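Local coordinates for protein 3-dehydroquinate dehydratase (PDB 4H3D) that catalyses the cis-dehydration of 3-dehydroquinate to 3-dehydroshikimate through an imine intermediate, the third step of the chorismate pathway to aromatic amino acids, at residues B[19-30]-B[46-57]; B[151-159]-B[183-191]. All blocks are in the same frame, centred on the assembly; numbering follows the deposited sequence.

Contact 1: residues B[19-30]-B[46-57]; sequences RPKICVPIIGKN and LDIIEWRVDFFE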
loop_
_atom_site.group_PDB
_atom_site.type_symbol
_atom_site.label_atom_id
_atom_site.label_comp_id
_atom_site.label_asym_id
_atom_site.label_seq_id
_atom_site.Cartn_x
_atom_site.Cartn_y
_atom_site.Cartn_z
ATOM N N ARG B 19 -12.777 5.924 -6.305
ATOM C CA ARG B 19 -11.718 4.961 -6.302
ATOM C C ARG B 19 -10.901 5.146 -7.589
ATOM O O ARG B 19 -11.473 5.470 -8.621
ATOM C CB ARG B 19 -12.332 3.567 -6.278
ATOM C CG ARG B 19 -11.431 2.490 -5.712
ATOM C CD ARG B 19 -11.824 1.132 -6.246
ATOM N NE ARG B 19 -11.463 1.056 -7.655
ATOM C CZ ARG B 19 -11.534 -0.034 -8.401
ATOM N NH1 ARG B 19 -11.963 -1.180 -7.885
ATOM N NH2 ARG B 19 -11.167 0.026 -9.679
ATOM N N PRO B 20 -9.567 4.970 -7.526
ATOM C CA PRO B 20 -8.786 5.062 -8.748
ATOM C C PRO B 20 -9.260 4.050 -9.765
ATOM O O PRO B 20 -9.716 2.967 -9.391
ATOM C CB PRO B 20 -7.377 4.688 -8.293
ATOM C CG PRO B 20 -7.341 5.073 -6.865
ATOM C CD PRO B 20 -8.711 4.903 -6.335
ATOM N N LYS B 21 -9.129 4.387 -11.036
ATOM C CA LYS B 21 -9.545 3.495 -12.104
ATOM C C LYS B 21 -8.387 2.592 -12.485
ATOM O O LYS B 21 -7.221 3.005 -12.446
ATOM C CB LYS B 21 -10.036 4.302 -13.308
ATOM C CG LYS B 21 -11.085 5.389 -12.941
ATOM C CD LYS B 21 -12.304 4.813 -12.242
ATOM C CE LYS B 21 -13.311 5.908 -11.876
ATOM N NZ LYS B 21 -12.787 6.797 -10.774
ATOM N N ILE B 22 -8.706 1.359 -12.842
ATOM C CA ILE B 22 -7.691 0.387 -13.221
ATOM C C ILE B 22 -7.618 0.243 -14.723
ATOM O O ILE B 22 -8.651 -0.002 -15.396
ATOM C CB ILE B 22 -7.996 -1.009 -12.643
ATOM C CG1 ILE B 22 -8.013 -0.962 -11.123
ATOM C CG2 ILE B 22 -6.936 -2.026 -13.118
ATOM C CD1 ILE B 22 -8.391 -2.284 -10.473
ATOM N N CYS B 23 -6.401 0.366 -15.243
ATOM C CA CYS B 23 -6.116 0.228 -16.662
ATOM C C CYS B 23 -5.240 -0.996 -16.873
ATOM O O CYS B 23 -4.271 -1.215 -16.125
ATOM C CB CYS B 23 -5.370 1.463 -17.173
ATOM S SG CYS B 23 -5.041 1.467 -18.911
ATOM N N VAL B 24 -5.573 -1.797 -17.878
ATOM C CA VAL B 24 -4.811 -2.991 -18.202
ATOM C C VAL B 24 -4.377 -2.932 -19.663
ATOM O O VAL B 24 -5.204 -2.682 -20.537
ATOM C CB VAL B 24 -5.664 -4.252 -17.994
ATOM C CG1 VAL B 24 -4.834 -5.492 -18.243
ATOM C CG2 VAL B 24 -6.262 -4.265 -16.583
ATOM N N PRO B 25 -3.070 -3.146 -19.937
ATOM C CA PRO B 25 -2.614 -3.126 -21.317
ATOM C C PRO B 25 -2.752 -4.428 -22.093
ATOM O O PRO B 25 -2.728 -5.525 -21.518
ATOM C CB PRO B 25 -1.112 -2.785 -21.198
ATOM C CG PRO B 25 -0.726 -3.174 -19.871
ATOM C CD PRO B 25 -1.947 -3.110 -18.988
ATOM N N ILE B 26 -2.894 -4.265 -23.409
ATOM C CA ILE B 26 -2.878 -5.348 -24.391
ATOM C C ILE B 26 -1.539 -5.147 -25.089
ATOM O O ILE B 26 -1.236 -4.031 -25.586
ATOM C CB ILE B 26 -4.038 -5.224 -25.393
ATOM C CG1 ILE B 26 -5.344 -5.561 -24.678
ATOM C CG2 ILE B 26 -3.817 -6.162 -26.614
ATOM C CD1 ILE B 26 -6.600 -5.420 -25.545
ATOM N N ILE B 27 -0.728 -6.192 -25.120
ATOM C CA ILE B 27 0.624 -6.095 -25.658
ATOM C C ILE B 27 0.915 -7.100 -26.782
ATOM O O ILE B 27 2.075 -7.373 -27.100
ATOM C CB ILE B 27 1.662 -6.259 -24.510
ATOM C CG1 ILE B 27 1.501 -7.607 -23.804
ATOM C CG2 ILE B 27 1.492 -5.152 -23.482
ATOM C CD1 ILE B 27 2.609 -7.887 -22.815
ATOM N N GLY B 28 -0.147 -7.625 -27.386
ATOM C CA GLY B 28 -0.034 -8.626 -28.450
ATOM C C GLY B 28 0.788 -8.163 -29.637
ATOM O O GLY B 28 0.768 -6.988 -30.004
ATOM N N LYS B 29 1.471 -9.109 -30.264
ATOM C CA LYS B 29 2.368 -8.815 -31.360
ATOM C C LYS B 29 1.644 -8.836 -32.713
ATOM O O LYS B 29 2.129 -8.257 -33.686
ATOM C CB LYS B 29 3.495 -9.850 -31.360
ATOM C CG LYS B 29 4.879 -9.247 -31.449
ATOM C CD LYS B 29 5.251 -8.564 -30.120
ATOM C CE LYS B 29 6.606 -7.862 -30.195
ATOM N NZ LYS B 29 6.649 -6.822 -31.278
ATOM N N ASN B 30 0.493 -9.518 -32.762
ATOM C CA ASN B 30 -0.300 -9.651 -33.991
ATOM C C ASN B 30 -1.803 -9.554 -33.707
ATOM O O ASN B 30 -2.230 -9.590 -32.555
ATOM C CB ASN B 30 0.044 -10.969 -34.693
ATOM C CG ASN B 30 -0.132 -12.183 -33.788
ATOM O OD1 ASN B 30 -1.175 -12.364 -33.152
ATOM N ND2 ASN B 30 0.883 -13.034 -33.750
ATOM N N LEU B 46 -12.435 -4.136 -14.615
ATOM C CA LEU B 46 -11.373 -3.208 -14.933
ATOM C C LEU B 46 -12.106 -2.007 -15.518
ATOM O O LEU B 46 -13.284 -2.111 -15.874
ATOM C CB LEU B 46 -10.381 -3.816 -15.916
ATOM C CG LEU B 46 -10.893 -4.258 -17.282
ATOM C CD1 LEU B 46 -11.251 -3.039 -18.137
ATOM C CD2 LEU B 46 -9.835 -5.108 -17.982
ATOM N N ASP B 47 -11.427 -0.881 -15.624
ATOM C CA ASP B 47 -12.067 0.324 -16.058
ATOM C C ASP B 47 -11.672 0.753 -17.458
ATOM O O ASP B 47 -12.500 1.202 -18.218
ATOM C CB ASP B 47 -11.750 1.431 -15.053
ATOM C CG ASP B 47 -12.266 1.114 -13.670
ATOM O OD1 ASP B 47 -13.491 0.967 -13.527
ATOM O OD2 ASP B 47 -11.451 1.000 -12.717
ATOM N N ILE B 48 -10.404 0.596 -17.788
ATOM C CA ILE B 48 -9.867 1.068 -19.052
ATOM C C ILE B 48 -8.914 0.034 -19.611
ATOM O O ILE B 48 -8.195 -0.636 -18.858
ATOM C CB ILE B 48 -9.057 2.381 -18.829
ATOM C CG1 ILE B 48 -9.952 3.475 -18.232
ATOM C CG2 ILE B 48 -8.383 2.864 -20.132
ATOM C CD1 ILE B 48 -9.193 4.730 -17.818
ATOM N N ILE B 49 -8.917 -0.098 -20.927
ATOM C CA ILE B 49 -8.007 -0.976 -21.622
ATOM C C ILE B 49 -7.035 -0.096 -22.421
ATOM O O ILE B 49 -7.453 0.857 -23.059
ATOM C CB ILE B 49 -8.743 -1.929 -22.569
ATOM C CG1 ILE B 49 -9.539 -2.954 -21.756
ATOM C CG2 ILE B 49 -7.749 -2.638 -23.480
ATOM C CD1 ILE B 49 -10.425 -3.904 -22.597
ATOM N N GLU B 50 -5.741 -0.400 -22.321
ATOM C CA GLU B 50 -4.709 0.319 -23.058
ATOM C C GLU B 50 -4.170 -0.577 -24.144
ATOM O O GLU B 50 -3.792 -1.703 -23.877
ATOM C CB GLU B 50 -3.543 0.716 -22.129
ATOM C CG GLU B 50 -2.326 1.323 -22.873
ATOM C CD GLU B 50 -1.147 1.662 -21.938
ATOM O OE1 GLU B 50 -0.772 0.805 -21.108
ATOM O OE2 GLU B 50 -0.604 2.783 -22.047
ATOM N N TRP B 51 -4.152 -0.098 -25.378
ATOM C CA TRP B 51 -3.506 -0.845 -26.443
ATOM C C TRP B 51 -2.111 -0.280 -26.637
ATOM O O TRP B 51 -1.944 0.874 -27.078
ATOM C CB TRP B 51 -4.308 -0.813 -27.748
ATOM C CG TRP B 51 -3.660 -1.586 -28.854
ATOM C CD1 TRP B 51 -2.797 -2.642 -28.722
ATOM C CD2 TRP B 51 -3.879 -1.432 -30.275
ATOM N NE1 TRP B 51 -2.427 -3.116 -29.965
ATOM C CE2 TRP B 51 -3.089 -2.405 -30.930
ATOM C CE3 TRP B 51 -4.655 -0.571 -31.047
ATOM C CZ2 TRP B 51 -3.048 -2.524 -32.310
ATOM C CZ3 TRP B 51 -4.609 -0.699 -32.425
ATOM C CH2 TRP B 51 -3.807 -1.661 -33.038
ATOM N N ARG B 52 -1.105 -1.089 -26.261
ATOM C CA ARG B 52 0.301 -0.748 -26.430
ATOM C C ARG B 52 0.659 -1.177 -27.823
ATOM O O ARG B 52 1.185 -2.261 -28.032
ATOM C CB ARG B 52 1.188 -1.473 -25.407
ATOM C CG ARG B 52 1.259 -0.800 -24.034
ATOM C CD ARG B 52 2.119 0.430 -24.090
ATOM N NE ARG B 52 3.464 0.096 -24.582
ATOM C CZ ARG B 52 4.471 -0.307 -23.808
ATOM N NH1 ARG B 52 4.302 -0.417 -22.492
ATOM N NH2 ARG B 52 5.657 -0.595 -24.350
ATOM N N VAL B 53 0.377 -0.283 -28.768
ATOM C CA VAL B 53 0.521 -0.547 -30.193
ATOM C C VAL B 53 1.981 -0.696 -30.647
ATOM O O VAL B 53 2.244 -1.283 -31.693
ATOM C CB VAL B 53 -0.209 0.549 -31.002
ATOM C CG1 VAL B 53 0.564 1.860 -30.954
ATOM C CG2 VAL B 53 -0.449 0.107 -32.450
ATOM N N ASP B 54 2.929 -0.182 -29.869
ATOM C CA ASP B 54 4.362 -0.362 -30.219
ATOM C C ASP B 54 4.776 -1.849 -30.232
ATOM O O ASP B 54 5.789 -2.179 -30.813
ATOM C CB ASP B 54 5.285 0.438 -29.310
ATOM C CG ASP B 54 5.047 0.162 -27.852
ATOM O OD1 ASP B 54 3.975 0.573 -27.326
ATOM O OD2 ASP B 54 5.940 -0.431 -27.222
ATOM N N PHE B 55 3.997 -2.741 -29.598
ATOM C CA PHE B 55 4.264 -4.213 -29.685
ATOM C C PHE B 55 3.727 -4.815 -30.997
ATOM O O PHE B 55 4.175 -5.875 -31.445
ATOM C CB PHE B 55 3.613 -4.999 -28.536
ATOM C CG PHE B 55 4.312 -4.868 -27.193
ATOM C CD1 PHE B 55 5.324 -5.768 -26.821
ATOM C CD2 PHE B 55 3.917 -3.906 -26.281
ATOM C CE1 PHE B 55 5.949 -5.670 -25.585
ATOM C CE2 PHE B 55 4.544 -3.799 -25.028
ATOM C CZ PHE B 55 5.553 -4.683 -24.681
ATOM N N PHE B 56 2.747 -4.158 -31.596
ATOM C CA PHE B 56 2.132 -4.656 -32.834
ATOM C C PHE B 56 3.166 -4.652 -33.979
ATOM O O PHE B 56 3.684 -3.593 -34.345
ATOM C CB PHE B 56 0.913 -3.806 -33.161
ATOM C CG PHE B 56 0.176 -4.229 -34.392
ATOM C CD1 PHE B 56 -0.253 -5.547 -34.555
ATOM C CD2 PHE B 56 -0.144 -3.294 -35.376
ATOM C CE1 PHE B 56 -0.952 -5.936 -35.699
ATOM C CE2 PHE B 56 -0.848 -3.687 -36.539
ATOM C CZ PHE B 56 -1.255 -5.002 -36.685
ATOM N N GLU B 57 3.456 -5.829 -34.541
ATOM C CA GLU B 57 4.507 -5.942 -35.588
ATOM C C GLU B 57 4.267 -5.103 -36.837
ATOM O O GLU B 57 5.223 -4.652 -37.465
ATOM C CB GLU B 57 4.777 -7.410 -35.975
ATOM C CG GLU B 57 5.401 -8.207 -34.845
ATOM C CD GLU B 57 5.857 -9.593 -35.249
ATOM O OE1 GLU B 57 6.527 -10.241 -34.420
ATOM O OE2 GLU B 57 5.554 -10.034 -36.378
HETATM O O HOH W 1 -11.891 -1.719 -11.656
HETATM O O HOH W 2 -0.118 -4.614 -29.496
#
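Cys23 and Val24 lie beside Ile48 and Ile49 in neighbouring parallel strands, 21-26 and 48-52, whose axes approach to 4.5 Å at 30°. The packing is tightest along this buried strand pair, where backbone bonds alternate from Ile22 O to Arg52 N; Ile22 O takes two donors, the amides of Asp47 and Ile48. On the face holding Cys23, Pro25, Ile48 and Glu50, Cys23 SG sits 3.6 Å from Glu50 CB. The Glu50 chain is extended, with CG anti to the backbone N (chi1 173°), which carries OE1 to 3.6 Å from Pro25 CB while OE2 is hydrogen-bonded to Thr84 OG1. Val24, Ile26, Ile49 and Trp51 occupy the other face, where Ile26 CD1 meets Ile49 CG2 at 3.7 Å and helix 31-41 covers Val24, Ile26 and Trp51.

Both ends are more open to solvent: Arg19, Asp47 and Lys29 are partly exposed, Ile27 and Glu57 exposed, and water enters the contact at each end. At the first, Asp47 OD2 uses its anti lone pair to take the amide N of Ile22 at 2.8 Å, and also meets Arg19 NH2 in a 3.2 Å salt bridge at the guanidinium edge, the two planes 74° apart; a water joins the same two atoms. Arg19 NH1 is hydrogen-bonded to Asn247 and Asn251 of helix 243-256. At the other, Ile27 CB rests over one face of the Phe55 ring, 3.9 Å from its centroid. Lys29, bent at chi2 and chi4, brings NZ to Phe55 O at 2.7 Å, and a second water links Gly28 O, Trp51 NE1 and Arg52 O.

Joined through helix 31-41, the two strands form a beta-alpha-beta unit of the TIM barrel, and Glu50, Trp51 and Arg52 belong to its 3-dehydroquinate-binding site.

Contact 2: residues B[151-159]-B[183-191]; sequences KTPKKEEIV and KDVLVLLEA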
loop_
_atom_site.group_PDB
_atom_site.type_symbol
_atom_site.label_atom_id
_atom_site.label_comp_id
_atom_site.label_asym_id
_atom_site.label_seq_id
_atom_site.Cartn_x
_atom_site.Cartn_y
_atom_site.Cartn_z
ATOM N N LYS B 151 16.191 6.884 -12.143
ATOM C CA LYS B 151 16.151 7.612 -10.881
ATOM C C LYS B 151 14.784 8.226 -10.610
ATOM O O LYS B 151 13.903 8.206 -11.469
ATOM C CB LYS B 151 17.196 8.736 -10.895
ATOM C CG LYS B 151 16.856 9.911 -11.811
ATOM C CD LYS B 151 17.883 11.017 -11.685
ATOM C CE LYS B 151 17.406 12.305 -12.333
ATOM N NZ LYS B 151 17.003 12.130 -13.720
ATOM N N THR B 152 14.632 8.750 -9.401
ATOM C CA THR B 152 13.445 9.481 -9.002
ATOM C C THR B 152 13.854 10.952 -8.869
ATOM O O THR B 152 14.598 11.316 -7.962
ATOM C CB THR B 152 12.872 8.967 -7.677
ATOM O OG1 THR B 152 12.483 7.591 -7.830
ATOM C CG2 THR B 152 11.637 9.816 -7.256
ATOM N N PRO B 153 13.397 11.800 -9.797
ATOM C CA PRO B 153 13.760 13.202 -9.686
ATOM C C PRO B 153 13.222 13.780 -8.363
ATOM O O PRO B 153 12.292 13.209 -7.760
ATOM C CB PRO B 153 13.083 13.841 -10.896
ATOM C CG PRO B 153 12.855 12.712 -11.852
ATOM C CD PRO B 153 12.573 11.531 -10.990
ATOM N N LYS B 154 13.798 14.896 -7.926
ATOM C CA LYS B 154 13.373 15.539 -6.691
ATOM C C LYS B 154 11.900 15.939 -6.777
ATOM O O LYS B 154 11.354 16.112 -7.872
ATOM C CB LYS B 154 14.245 16.763 -6.397
ATOM C CG LYS B 154 15.744 16.446 -6.373
ATOM C CD LYS B 154 15.963 15.222 -5.544
ATOM C CE LYS B 154 17.399 14.777 -5.493
ATOM N NZ LYS B 154 17.449 13.472 -4.788
ATOM N N LYS B 155 11.263 16.073 -5.621
ATOM C CA LYS B 155 9.840 16.457 -5.557
ATOM C C LYS B 155 9.504 17.638 -6.488
ATOM O O LYS B 155 8.588 17.559 -7.294
ATOM C CB LYS B 155 9.490 16.807 -4.102
ATOM C CG LYS B 155 8.071 17.316 -3.878
ATOM C CD LYS B 155 7.786 17.526 -2.384
ATOM C CE LYS B 155 8.632 18.627 -1.732
ATOM N NZ LYS B 155 8.287 20.004 -2.207
ATOM N N GLU B 156 10.274 18.718 -6.380
ATOM C CA GLU B 156 10.017 19.913 -7.170
ATOM C C GLU B 156 10.166 19.667 -8.672
ATOM O O GLU B 156 9.462 20.299 -9.457
ATOM C CB GLU B 156 10.824 21.143 -6.678
ATOM C CG GLU B 156 12.200 20.851 -6.176
ATOM C CD GLU B 156 12.193 20.249 -4.758
ATOM O OE1 GLU B 156 11.680 20.904 -3.806
ATOM O OE2 GLU B 156 12.715 19.133 -4.598
ATOM N N GLU B 157 11.066 18.753 -9.065
ATOM C CA GLU B 157 11.222 18.392 -10.481
ATOM C C GLU B 157 9.979 17.654 -10.957
ATOM O O GLU B 157 9.461 17.928 -12.027
ATOM C CB GLU B 157 12.435 17.489 -10.702
ATOM C CG GLU B 157 13.760 18.112 -10.353
ATOM C CD GLU B 157 14.897 17.143 -10.582
ATOM O OE1 GLU B 157 15.190 16.845 -11.767
ATOM O OE2 GLU B 157 15.501 16.692 -9.576
ATOM N N ILE B 158 9.511 16.703 -10.159
ATOM C CA ILE B 158 8.298 15.938 -10.511
ATOM C C ILE B 158 7.108 16.918 -10.658
ATOM O O ILE B 158 6.393 16.907 -11.679
ATOM C CB ILE B 158 8.009 14.851 -9.471
ATOM C CG1 ILE B 158 9.127 13.796 -9.489
ATOM C CG2 ILE B 158 6.660 14.159 -9.756
ATOM C CD1 ILE B 158 9.057 12.825 -8.337
ATOM N N VAL B 159 6.932 17.794 -9.669
ATOM C CA VAL B 159 5.855 18.779 -9.730
ATOM C C VAL B 159 6.007 19.695 -10.962
ATOM O O VAL B 159 5.008 20.020 -11.612
ATOM C CB VAL B 159 5.752 19.625 -8.427
ATOM C CG1 VAL B 159 4.762 20.782 -8.614
ATOM C CG2 VAL B 159 5.335 18.751 -7.243
ATOM N N LYS B 183 13.242 5.610 0.266
ATOM C CA LYS B 183 12.887 7.016 0.412
ATOM C C LYS B 183 12.380 7.605 -0.905
ATOM O O LYS B 183 11.476 8.467 -0.890
ATOM C CB LYS B 183 14.053 7.842 0.974
ATOM C CG LYS B 183 13.649 9.282 1.314
ATOM C CD LYS B 183 14.684 9.997 2.197
ATOM C CE LYS B 183 14.253 11.448 2.451
ATOM N NZ LYS B 183 15.114 12.169 3.445
ATOM N N ASP B 184 12.930 7.129 -2.033
ATOM C CA ASP B 184 12.514 7.605 -3.393
ATOM C C ASP B 184 11.042 7.307 -3.685
ATOM O O ASP B 184 10.353 8.099 -4.357
ATOM C CB ASP B 184 13.366 6.972 -4.498
ATOM C CG ASP B 184 14.716 7.628 -4.661
ATOM O OD1 ASP B 184 14.926 8.736 -4.115
ATOM O OD2 ASP B 184 15.571 7.037 -5.376
ATOM N N VAL B 185 10.572 6.163 -3.205
ATOM C CA VAL B 185 9.147 5.797 -3.348
ATOM C C VAL B 185 8.310 6.840 -2.610
ATOM O O VAL B 185 7.300 7.336 -3.137
ATOM C CB VAL B 185 8.846 4.429 -2.780
ATOM C CG1 VAL B 185 7.351 4.113 -2.931
ATOM C CG2 VAL B 185 9.690 3.346 -3.451
ATOM N N LEU B 186 8.741 7.189 -1.395
ATOM C CA LEU B 186 8.028 8.183 -0.601
ATOM C C LEU B 186 8.061 9.571 -1.270
ATOM O O LEU B 186 7.081 10.316 -1.215
ATOM C CB LEU B 186 8.576 8.227 0.843
ATOM C CG LEU B 186 8.482 6.901 1.638
ATOM C CD1 LEU B 186 9.030 7.056 3.042
ATOM C CD2 LEU B 186 7.040 6.393 1.697
ATOM N N VAL B 187 9.173 9.917 -1.912
ATOM C CA VAL B 187 9.267 11.212 -2.640
ATOM C C VAL B 187 8.225 11.295 -3.765
ATOM O O VAL B 187 7.520 12.326 -3.929
ATOM C CB VAL B 187 10.687 11.423 -3.204
ATOM C CG1 VAL B 187 10.720 12.611 -4.201
ATOM C CG2 VAL B 187 11.710 11.604 -2.040
ATOM N N LEU B 188 8.103 10.215 -4.529
ATOM C CA LEU B 188 7.096 10.130 -5.590
ATOM C C LEU B 188 5.701 10.353 -4.999
ATOM O O LEU B 188 4.899 11.157 -5.532
ATOM C CB LEU B 188 7.183 8.769 -6.324
ATOM C CG LEU B 188 6.224 8.507 -7.500
ATOM C CD1 LEU B 188 4.815 8.077 -7.038
ATOM C CD2 LEU B 188 6.152 9.727 -8.466
ATOM N N LEU B 189 5.422 9.694 -3.872
ATOM C CA LEU B 189 4.126 9.865 -3.197
ATOM C C LEU B 189 3.943 11.282 -2.641
ATOM O O LEU B 189 2.847 11.850 -2.721
ATOM C CB LEU B 189 3.940 8.815 -2.089
ATOM C CG LEU B 189 3.787 7.356 -2.556
ATOM C CD1 LEU B 189 3.621 6.433 -1.337
ATOM C CD2 LEU B 189 2.605 7.192 -3.522
ATOM N N GLU B 190 5.006 11.855 -2.087
ATOM C CA GLU B 190 4.971 13.238 -1.570
ATOM C C GLU B 190 4.698 14.262 -2.696
ATOM O O GLU B 190 3.894 15.200 -2.532
ATOM C CB GLU B 190 6.301 13.586 -0.884
ATOM C CG GLU B 190 6.300 14.990 -0.226
ATOM C CD GLU B 190 7.676 15.430 0.261
ATOM O OE1 GLU B 190 7.743 16.435 1.009
ATOM O OE2 GLU B 190 8.688 14.790 -0.126
ATOM N N ALA B 191 5.385 14.082 -3.818
ATOM C CA ALA B 191 5.210 14.926 -4.999
ATOM C C ALA B 191 3.793 14.795 -5.526
ATOM O O ALA B 191 3.154 15.790 -5.857
ATOM C CB ALA B 191 6.223 14.539 -6.076
HETATM O O HOH W 3 10.148 6.584 -6.849
HETATM O O HOH W 4 16.683 8.280 -7.465
HETATM O O HOH W 5 14.346 11.314 -5.243
#
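The helical segments 155-159 and 183-191, parts of helices 155-167 and 182-199, run in roughly the same direction, their axes 9.0 Å apart at closest approach and crossing at -45°, with Lys155 and Ala191 the nearest CA pair on the two helices at 4.9 Å. This closeness is consistent with the small Ala191 side chain: its CB meets Ile158 CG2 at 3.7 Å, while Ile158 CD1 reaches Leu188 CD2. Val187 CG1 lies against the start of the first helix, near Lys155 N and Pro153 O; that carbonyl is buried here without a polar partner.

Lys155 starts out extended (chi1 176°), bends at chi3 and chi4, and lays its aliphatic chain across Glu190, Lys155 CD 3.4 Å from Glu190 CD, the carboxylate carbon. The charged ends go elsewhere: Lys155 NZ to Glu194, and Glu190 OE1 to Lys183 of the second subunit.

Where the loop precedes the helix, Thr152 and Asp184 lie alongside one another, pointing opposite ways, Thr152 OG1 3.5 Å from Asp184 CB, and water replaces direct hydrogen bonds. One water joins Thr152 N to Asp184 OD2, which also accepts from Gln180 N; another donates to both Thr152 O and Asp184 OD1.

Beneath the helices, Ile158 and Leu188 rest on strand 172-177, as expected of successive outer helices in a TIM barrel, here with helix 182-199 facing the second subunit.

Contacts 1 and 2 lie on opposite sides of the chain's centre, their own centres 26 Å apart, and share no helix or strand. Contact 1, between residues 19-30 and 46-57, belongs to the barrel wall: backbone hydrogen bonds join its strands, and its side chains divide between the active-site region and the helix layer. Contact 2, between residues 151-159 and 183-191, lies in that outer layer. No hydrogen bond crosses it directly; apolar contacts and bridging waters do the joining. Partners outside also differ: Glu50 of contact 1 lies about 5 Å, between side chains, from the Schiff-base Lys174, whereas contact 2 borders the second subunit.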